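Local coordinates for Pgp2 (Campylobacter jejuni subsp. jejuni, PDB 6XJ6), which helps set the helical cell shape of this bacterium, probably by trimming peptidoglycan as an LD-carboxypeptidase, with an accessory NTF2-like domain that binds peptidoglycan, at residues I29-K34 against M159-E164. Numbering follows the deposited sequence.
Sequences IVLTNK and MTEEKE
N33 carries CG anti to its backbone N (chi1 -174°), whereas E161 turns CG anti to its carbonyl carbon (chi1 -59°), and the two side chains cross obliquely on the same face of the sheet. The amide and carboxylate planes stand almost perpendicular, and ND2 of N33 meets OE1 of E161 (2.9 Å) from above the carboxylate plane. The second N-H of this amide runs nearly straight to the backbone O of K163 (ND2 to O 3.0 Å), and both acceptors lie close to the amide plane. OD1 of N33 accepts from D36 N in the turn that follows, so the amide is held at both ends and joins the end of strand 27-33 to E161 and to the chain leaving strand 156-161; OE2 of E161 is held by a salt bridge to R167. K34, bent at chi3, forms a salt bridge from NZ to E162 OE2 (2.8 Å), on its syn lone pair. NZ also donates hydrogen bonds to the carbonyls of L62 and T74, and OE1 of E162 accepts from G64 N, so the ammonium is held by one carboxylate and two carbonyls. Further back, L31 CD1 lies alongside the extended M159 chain, 3.7 Å from its CG. On the other face, T32 and T160 share one water through OG1, which also donates to the O of V30. The backbones pair in parallel register through the hydrogen bonds M159 N to V30 O, T32 N to M159 O, E161 N to T32 O and, past the last bridge, K34 N to E161 O (2.9 Å). With T32 about 10 Å (side chain to side chain) from the predicted nucleophile C136, this pairing joins the central strand 27-33 to its parallel neighbour 156-161 in the mixed five-stranded sheet of the YkuD-type L,D-transpeptidase catalytic domain.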
loop_
_atom_site.group_PDB
_atom_site.type_symbol
_atom_site.label_atom_id
_atom_site.label_comp_id
_atom_site.label_asym_id
_atom_site.label_seq_id
_atom_site.Cartn_x
_atom_site.Cartn_y
_atom_site.Cartn_z
ATOM N N ILE A 29 -0.759 10.430 5.179
ATOM C CA ILE A 29 0.176 9.312 5.241
ATOM C C ILE A 29 0.816 9.302 6.621
ATOM O O ILE A 29 1.469 10.276 7.012
ATOM C CB ILE A 29 1.252 9.395 4.152
ATOM C CG1 ILE A 29 0.615 9.472 2.758
ATOM C CG2 ILE A 29 2.184 8.197 4.259
ATOM C CD1 ILE A 29 0.591 10.867 2.192
ATOM N N VAL A 30 0.642 8.198 7.345
ATOM C CA VAL A 30 1.295 7.972 8.630
ATOM C C VAL A 30 2.603 7.251 8.322
ATOM O O VAL A 30 2.600 6.069 7.964
ATOM C CB VAL A 30 0.408 7.120 9.548
ATOM C CG1 VAL A 30 1.089 6.856 10.883
ATOM C CG2 VAL A 30 -0.937 7.791 9.757
ATOM N N LEU A 31 3.716 7.964 8.449
ATOM C CA LEU A 31 5.035 7.454 8.104
ATOM C C LEU A 31 5.780 7.133 9.391
ATOM O O LEU A 31 6.040 8.030 10.202
ATOM C CB LEU A 31 5.809 8.485 7.278
ATOM C CG LEU A 31 7.250 8.138 6.883
ATOM C CD1 LEU A 31 7.266 6.926 5.961
ATOM C CD2 LEU A 31 7.962 9.336 6.240
ATOM N N THR A 32 6.117 5.856 9.576
ATOM C CA THR A 32 6.877 5.394 10.727
ATOM C C THR A 32 8.189 4.789 10.250
ATOM O O THR A 32 8.211 4.025 9.281
ATOM C CB THR A 32 6.088 4.317 11.499
ATOM O OG1 THR A 32 4.831 4.847 11.925
ATOM C CG2 THR A 32 6.850 3.843 12.726
ATOM N N ASN A 33 9.277 5.113 10.947
ATOM C CA ASN A 33 10.571 4.486 10.706
ATOM C C ASN A 33 10.966 3.703 11.951
ATOM O O ASN A 33 11.136 4.284 13.029
ATOM C CB ASN A 33 11.634 5.531 10.363
ATOM C CG ASN A 33 12.957 4.900 9.961
ATOM O OD1 ASN A 33 13.673 4.342 10.795
ATOM N ND2 ASN A 33 13.280 4.975 8.679
ATOM N N LYS A 34 11.106 2.381 11.805
ATOM C CA LYS A 34 11.363 1.528 12.964
ATOM C C LYS A 34 12.754 1.715 13.554
ATOM O O LYS A 34 12.956 1.377 14.724
ATOM C CB LYS A 34 11.176 0.061 12.593
ATOM C CG LYS A 34 9.728 -0.346 12.370
ATOM C CD LYS A 34 9.634 -1.698 11.685
ATOM C CE LYS A 34 10.215 -2.822 12.544
ATOM N NZ LYS A 34 10.159 -4.142 11.859
ATOM N N MET A 159 2.584 3.932 6.147
ATOM C CA MET A 159 3.819 3.626 5.448
ATOM C C MET A 159 4.867 3.397 6.525
ATOM O O MET A 159 5.207 4.318 7.270
ATOM C CB MET A 159 4.189 4.792 4.533
ATOM C CG MET A 159 5.475 4.609 3.774
ATOM S SD MET A 159 5.705 5.958 2.607
ATOM C CE MET A 159 7.403 5.684 2.130
ATOM N N THR A 160 5.345 2.161 6.642
ATOM C CA THR A 160 6.282 1.793 7.691
ATOM C C THR A 160 7.587 1.316 7.079
ATOM O O THR A 160 7.605 0.342 6.316
ATOM C CB THR A 160 5.682 0.742 8.612
ATOM O OG1 THR A 160 4.466 1.278 9.149
ATOM C CG2 THR A 160 6.640 0.408 9.743
ATOM N N GLU A 161 8.661 2.021 7.413
ATOM C CA GLU A 161 10.017 1.725 6.987
ATOM C C GLU A 161 10.753 0.960 8.077
ATOM O O GLU A 161 10.508 1.148 9.272
ATOM C CB GLU A 161 10.792 3.026 6.752
ATOM C CG GLU A 161 10.193 3.925 5.718
ATOM C CD GLU A 161 10.867 5.277 5.643
ATOM O OE1 GLU A 161 11.383 5.778 6.668
ATOM O OE2 GLU A 161 10.865 5.862 4.540
ATOM N N GLU A 162 11.699 0.123 7.655
ATOM C CA GLU A 162 12.566 -0.554 8.611
ATOM C C GLU A 162 13.721 0.346 9.025
ATOM O O GLU A 162 13.925 0.613 10.212
ATOM C CB GLU A 162 13.110 -1.840 7.993
ATOM C CG GLU A 162 14.025 -2.641 8.890
ATOM C CD GLU A 162 13.291 -3.440 9.939
ATOM O OE1 GLU A 162 13.987 -4.070 10.760
ATOM O OE2 GLU A 162 12.047 -3.428 9.935
ATOM N N LYS A 163 14.509 0.799 8.052
ATOM C CA LYS A 163 15.678 1.621 8.331
ATOM C C LYS A 163 15.842 2.665 7.241
ATOM O O LYS A 163 15.823 3.867 7.519
ATOM C CB LYS A 163 16.939 0.757 8.412
ATOM C CG LYS A 163 18.212 1.530 8.686
ATOM C CD LYS A 163 19.423 0.619 8.613
ATOM C CE LYS A 163 20.706 1.369 8.920
ATOM N NZ LYS A 163 20.795 1.743 10.360
ATOM N N GLU A 164 15.989 2.214 5.999
ATOM C CA GLU A 164 16.216 3.131 4.893
ATOM C C GLU A 164 14.998 4.009 4.641
ATOM O O GLU A 164 13.846 3.593 4.799
ATOM C CB GLU A 164 16.570 2.362 3.620
ATOM C CG GLU A 164 17.812 1.502 3.757
ATOM C CD GLU A 164 19.036 2.297 4.167
ATOM O OE1 GLU A 164 19.225 3.416 3.642
ATOM O OE2 GLU A 164 19.807 1.807 5.024
HETATM O O HOH W 1 3.370 3.923 9.836
#